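Local coordinates for packaging enzyme P4 (Pseudomonas phage phi6, PDB 4BLO), which hydrolyses nucleoside triphosphates and probably works as a hexameric RecA-like motor that drives viral RNA into the phage capsid, at residues Thr160-Ser165 / Leu171-Gly176. Numbering follows the deposited sequence.
Sequences TAVHIS and LIVCIG
Within 171-176, V173 alone reaches V162 and I164, and it does so with both methyls. CG1 of V173 lies 4.3 Å from CG1 of V162, the two CB-CG1 bonds slanting to the line between the methyls, while CG2 of V173 lies 4.4 Å from CG2 of I164. The valine thus spreads its fork against two residues spaced two apart, whose side chains leave the same face of the chain. With CG1 of V173 anti to the backbone N (chi1 -171°), its second methyl is placed on the I164 side. Even here the touch is light: the CA atoms of V162 and V173 are 8.8 Å apart, no hydrogen bond joins the segments, and they bury 95 Å² in total.

Helix 167-179 follows the strand and leads into strand 184-187, which runs parallel to it two places along the sheet. The unit is a beta-alpha-beta crossover of the RecA-like P-loop fold, passing over the intervening strand 144-147. C174 accordingly packs on I146 of that middle strand, and I164 touches the same isoleucine.

Outside the small apolar patch the two segments diverge. I172 and I175 are directed to helix 38-54, where they meet V40, Y44 and I41; L171 rests on F76. These residues are buried as well, but under other parts of the chain. Along the strand, H163 lies on the face remote from the helix, its NE2 hydrogen-bonded to OD1 of D156, and packs on G102 of a neighbouring subunit. S165 likewise faces that subunit, contacting its Y98, and its backbone N bonds to OE1 of E169 within its own chain, near the start of the helix.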
ATOM      1  N   THR L 160     -32.513  13.599  25.573  1.00 51.47           N
ATOM      2  CA  THR L 160     -32.537  13.765  24.115  1.00 49.63           C
ATOM      3  C   THR L 160     -31.515  12.809  23.490  1.00 50.22           C
ATOM      4  O   THR L 160     -31.619  12.506  22.308  1.00 48.45           O
ATOM      5  CB  THR L 160     -32.253  15.236  23.696  1.00 54.77           C
ATOM      6  OG1 THR L 160     -31.027  15.685  24.273  1.00 55.49           O
ATOM      7  CG2 THR L 160     -33.370  16.191  24.060  1.00 53.26           C
ATOM      8  N   ALA L 161     -30.524  12.349  24.294  1.00 47.46           N
ATOM      9  CA  ALA L 161     -29.432  11.468  23.876  1.00 46.23           C
ATOM     10  C   ALA L 161     -29.903  10.042  23.573  1.00 49.99           C
ATOM     11  O   ALA L 161     -30.582   9.409  24.390  1.00 51.71           O
ATOM     12  CB  ALA L 161     -28.330  11.442  24.929  1.00 46.49           C
ATOM     13  N   VAL L 162     -29.521   9.547  22.385  1.00 43.11           N
ATOM     14  CA  VAL L 162     -29.807   8.191  21.906  1.00 41.39           C
ATOM     15  C   VAL L 162     -28.453   7.570  21.504  1.00 39.85           C
ATOM     16  O   VAL L 162     -27.788   8.040  20.574  1.00 37.10           O
ATOM     17  CB  VAL L 162     -30.911   8.124  20.803  1.00 44.89           C
ATOM     18  CG1 VAL L 162     -30.746   9.217  19.761  1.00 43.63           C
ATOM     19  CG2 VAL L 162     -31.002   6.742  20.161  1.00 44.78           C
ATOM     20  N   HIS L 163     -28.021   6.563  22.283  1.00 34.51           N
ATOM     21  CA  HIS L 163     -26.731   5.911  22.108  1.00 31.63           C
ATOM     22  C   HIS L 163     -26.816   4.755  21.134  1.00 36.53           C
ATOM     23  O   HIS L 163     -27.494   3.755  21.393  1.00 35.79           O
ATOM     24  CB  HIS L 163     -26.152   5.462  23.451  1.00 32.03           C
ATOM     25  CG  HIS L 163     -25.903   6.610  24.384  1.00 34.32           C
ATOM     26  ND1 HIS L 163     -26.830   6.970  25.361  1.00 36.42           N
ATOM     27  CD2 HIS L 163     -24.868   7.486  24.419  1.00 33.85           C
ATOM     28  CE1 HIS L 163     -26.315   8.028  25.968  1.00 34.78           C
ATOM     29  NE2 HIS L 163     -25.133   8.373  25.443  1.00 33.84           N
ATOM     30  N   ILE L 164     -26.120   4.918  19.992  1.00 34.49           N
ATOM     31  CA  ILE L 164     -26.026   3.915  18.937  1.00 35.43           C
ATOM     32  C   ILE L 164     -24.600   3.298  18.927  1.00 43.03           C
ATOM     33  O   ILE L 164     -23.692   3.783  19.624  1.00 43.93           O
ATOM     34  CB  ILE L 164     -26.441   4.489  17.552  1.00 38.21           C
ATOM     35  CG1 ILE L 164     -25.481   5.593  17.077  1.00 36.62           C
ATOM     36  CG2 ILE L 164     -27.904   4.968  17.552  1.00 40.97           C
ATOM     37  CD1 ILE L 164     -25.232   5.602  15.656  1.00 29.78           C
ATOM     38  N   SER L 165     -24.423   2.225  18.132  1.00 40.51           N
ATOM     39  CA  SER L 165     -23.178   1.485  17.972  1.00 39.18           C
ATOM     40  C   SER L 165     -22.792   1.305  16.502  1.00 43.42           C
ATOM     41  O   SER L 165     -21.598   1.268  16.223  1.00 44.65           O
ATOM     42  CB  SER L 165     -23.289   0.117  18.639  1.00 42.63           C
ATOM     43  OG  SER L 165     -24.186  -0.760  17.974  1.00 52.74           O
ATOM     44  N   LEU L 171     -28.358   5.891  10.498  1.00 39.59           N
ATOM     45  CA  LEU L 171     -29.240   6.184   9.374  1.00 38.72           C
ATOM     46  C   LEU L 171     -30.707   5.927   9.731  1.00 43.65           C
ATOM     47  O   LEU L 171     -31.551   6.728   9.339  1.00 43.92           O
ATOM     48  CB  LEU L 171     -28.828   5.383   8.133  1.00 38.26           C
ATOM     49  CG  LEU L 171     -27.443   5.723   7.544  1.00 40.66           C
ATOM     50  CD1 LEU L 171     -26.997   4.663   6.581  1.00 39.38           C
ATOM     51  CD2 LEU L 171     -27.444   7.082   6.865  1.00 43.85           C
ATOM     52  N   ILE L 172     -31.000   4.866  10.514  1.00 40.24           N
ATOM     53  CA  ILE L 172     -32.360   4.537  10.955  1.00 41.80           C
ATOM     54  C   ILE L 172     -32.954   5.720  11.738  1.00 46.51           C
ATOM     55  O   ILE L 172     -34.049   6.177  11.405  1.00 47.12           O
ATOM     56  CB  ILE L 172     -32.379   3.228  11.796  1.00 45.41           C
ATOM     57  CG1 ILE L 172     -32.253   1.997  10.899  1.00 46.52           C
ATOM     58  CG2 ILE L 172     -33.647   3.120  12.642  1.00 47.41           C
ATOM     59  CD1 ILE L 172     -31.893   0.736  11.635  1.00 46.32           C
ATOM     60  N   VAL L 173     -32.224   6.214  12.752  1.00 41.45           N
ATOM     61  CA  VAL L 173     -32.675   7.308  13.605  1.00 41.37           C
ATOM     62  C   VAL L 173     -32.717   8.623  12.811  1.00 44.45           C
ATOM     63  O   VAL L 173     -33.700   9.358  12.932  1.00 47.25           O
ATOM     64  CB  VAL L 173     -31.827   7.441  14.897  1.00 45.06           C
ATOM     65  CG1 VAL L 173     -32.457   8.440  15.868  1.00 45.94           C
ATOM     66  CG2 VAL L 173     -31.652   6.094  15.585  1.00 45.52           C
ATOM     67  N   CYS L 174     -31.686   8.897  11.984  1.00 37.19           N
ATOM     68  CA  CYS L 174     -31.601  10.116  11.178  1.00 36.36           C
ATOM     69  C   CYS L 174     -32.750  10.203  10.156  1.00 44.22           C
ATOM     70  O   CYS L 174     -33.470  11.204  10.157  1.00 45.31           O
ATOM     71  CB  CYS L 174     -30.243  10.223  10.494  1.00 34.45           C
ATOM     72  SG  CYS L 174     -28.915  10.835  11.570  1.00 36.10           S
ATOM     73  N   ILE L 175     -32.938   9.162   9.308  1.00 41.75           N
ATOM     74  CA  ILE L 175     -33.999   9.129   8.292  1.00 42.82           C
ATOM     75  C   ILE L 175     -35.377   8.980   8.964  1.00 49.41           C
ATOM     76  O   ILE L 175     -36.285   9.746   8.651  1.00 50.88           O
ATOM     77  CB  ILE L 175     -33.754   8.032   7.212  1.00 45.67           C
ATOM     78  CG1 ILE L 175     -32.442   8.297   6.443  1.00 43.45           C
ATOM     79  CG2 ILE L 175     -34.944   7.915   6.235  1.00 48.68           C
ATOM     80  CD1 ILE L 175     -31.788   7.049   5.837  1.00 46.75           C
ATOM     81  N   GLY L 176     -35.506   8.020   9.873  1.00 46.65           N
ATOM     82  CA  GLY L 176     -36.754   7.748  10.582  1.00 48.70           C
ATOM     83  C   GLY L 176     -37.360   8.935  11.288  1.00 53.29           C
ATOM     84  O   GLY L 176     -38.497   9.313  10.986  1.00 54.76           O
TER